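PDB 4N6F: putative thiosugar synthase from Amycolatopsis orientalis, which is a ThiG-like TIM-barrel enzyme that makes a 2-thiosugar from a sugar phosphate, with sulphur delivered by sulphur-carrier proteins borrowed from primary metabolism. Local coordinates for the interface of chains A and B. Coordinates in Å, arbitrary orientation; residue numbers count along the deposited sequence, not the author numbering. Chains: chain A/B, Putative thiosugar synthase.

The interface of chains A and B. Residues chain A 201, 204, 208, 239, 243; chain B 199-201.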
loop_
_atom_site.group_PDB
_atom_site.type_symbol
_atom_site.label_atom_id
_atom_site.label_comp_id
_atom_site.label_asym_id
_atom_site.label_seq_id
_atom_site.Cartn_x
_atom_site.Cartn_y
_atom_site.Cartn_z
ATOM N N ARG A 201 4.458 -1.012 0.140
ATOM C CA ARG A 201 3.877 0.085 0.905
ATOM C C ARG A 201 4.382 1.453 0.449
ATOM O O ARG A 201 3.663 2.428 0.568
ATOM C CB ARG A 201 4.111 -0.086 2.406
ATOM C CG ARG A 201 5.489 0.306 2.890
ATOM C CD ARG A 201 5.529 0.308 4.409
ATOM N NE ARG A 201 6.846 0.675 4.916
ATOM C CZ ARG A 201 7.816 -0.185 5.231
ATOM N NH1 ARG A 201 8.976 0.277 5.690
ATOM N NH2 ARG A 201 7.642 -1.500 5.097
ATOM N N ALA A 204 2.300 2.284 -2.718
ATOM C CA ALA A 204 0.987 2.786 -2.291
ATOM C C ALA A 204 1.089 4.223 -1.790
ATOM O O ALA A 204 0.250 5.059 -2.125
ATOM C CB ALA A 204 0.383 1.902 -1.211
ATOM N N GLU A 208 -0.664 7.843 -3.186
ATOM C CA GLU A 208 -1.482 8.663 -2.288
ATOM C C GLU A 208 -0.990 10.104 -2.190
ATOM O O GLU A 208 -1.713 10.961 -1.716
ATOM C CB GLU A 208 -1.601 8.022 -0.904
ATOM C CG GLU A 208 -2.410 6.738 -0.959
ATOM C CD GLU A 208 -2.753 6.152 0.397
ATOM O OE1 GLU A 208 -2.348 6.707 1.445
ATOM O OE2 GLU A 208 -3.446 5.123 0.411
ATOM N N ALA A 239 -4.106 -0.120 -5.703
ATOM C CA ALA A 239 -4.750 0.222 -4.429
ATOM C C ALA A 239 -4.500 1.670 -4.057
ATOM O O ALA A 239 -5.383 2.346 -3.553
ATOM C CB ALA A 239 -4.246 -0.675 -3.303
ATOM N N SER A 243 -7.270 4.589 -3.698
ATOM C CA SER A 243 -7.312 5.256 -2.410
ATOM C C SER A 243 -7.164 6.767 -2.591
ATOM O O SER A 243 -7.907 7.544 -1.992
ATOM C CB SER A 243 -6.209 4.688 -1.497
ATOM O OG SER A 243 -6.022 5.453 -0.327
ATOM N N SER B 199 -5.871 5.321 5.287
ATOM C CA SER B 199 -5.867 5.052 3.851
ATOM C C SER B 199 -5.255 3.703 3.536
ATOM O O SER B 199 -4.820 2.982 4.436
ATOM C CB SER B 199 -5.105 6.159 3.122
ATOM O OG SER B 199 -3.756 6.209 3.549
ATOM N N ALA B 200 -5.218 3.375 2.248
ATOM C CA ALA B 200 -4.741 2.080 1.781
ATOM C C ALA B 200 -3.274 1.809 2.101
ATOM O O ALA B 200 -2.908 0.663 2.366
ATOM C CB ALA B 200 -4.974 1.944 0.286
ATOM N N ARG B 201 -2.435 2.842 2.074
ATOM C CA ARG B 201 -1.005 2.647 2.325
ATOM C C ARG B 201 -0.751 2.170 3.748
ATOM O O ARG B 201 0.195 1.428 3.990
ATOM C CB ARG B 201 -0.198 3.916 2.044
ATOM C CG ARG B 201 -0.147 4.923 3.179
ATOM C CD ARG B 201 0.595 6.169 2.745
ATOM N NE ARG B 201 0.164 7.342 3.496
ATOM C CZ ARG B 201 0.714 7.767 4.627
ATOM N NH1 ARG B 201 0.219 8.845 5.219
ATOM N NH2 ARG B 201 1.741 7.117 5.182
#
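A:Ala204 and B:Arg201 meet at the apolar centre of this patch, where the methyl CB of A:Ala204 lies 3.9 Å from CA of B:Arg201 and equally near its CB, resting against the root of that side chain at the start of the partner's helix 200-208. A closer carbon contact lies beside it, CB of A:Ser243 on helix 226-245 to CB of B:Ala200 at 3.5 Å. The fold is the ThiG-type TIM barrel, and in the deposited assembly two barrels pair about a two-fold axis, so each contact recurs with the chains exchanged; the structure alone does not show that this dimer is the working form.

Outward from these carbons, A:Glu208 reaches across with CG anti to its carbonyl carbon (chi1 -68°) and an extended chain, delivering its carboxylate to the N-terminal end of the partner's helix 200-208. There OE2 accepts the backbone N-H of B:Arg201 at 3.0 Å from above the carboxylate plane. The hydroxyl OG of A:Ser243 donates to the same OE2 at 2.7 Å from the opposite face, an intrachain bond that is likely to limit rotation of the carboxylate. The other oxygen, OE1, takes the hydroxyl OG of B:Ser199 on its syn side at 2.6 Å, 21° out of plane. This serine immediately precedes the helix, so the carboxylate caps the helix start, bonding the serine hydroxyl before it and a backbone N-H in its first turn, where the helix dipole would probably favour its negative charge.

At the rim, the aliphatic part of B:Arg201 runs extended from CG past OE1, and its NE forms a salt bridge to OE1 of A:Glu208 at 3.3 Å. Carboxylate and guanidinium planes stand 77° apart and NE is the guanidinium nitrogen nearest the acid, evidence for an oblique contact through NE and not a coplanar two-pronged pair. Substituting alanine for A:Glu208 would probably leave the B:Arg201 N-H and the hydroxyls of B:Ser199 and A:Ser243 without this acceptor, and the guanidinium without this carboxylate as a countercharge.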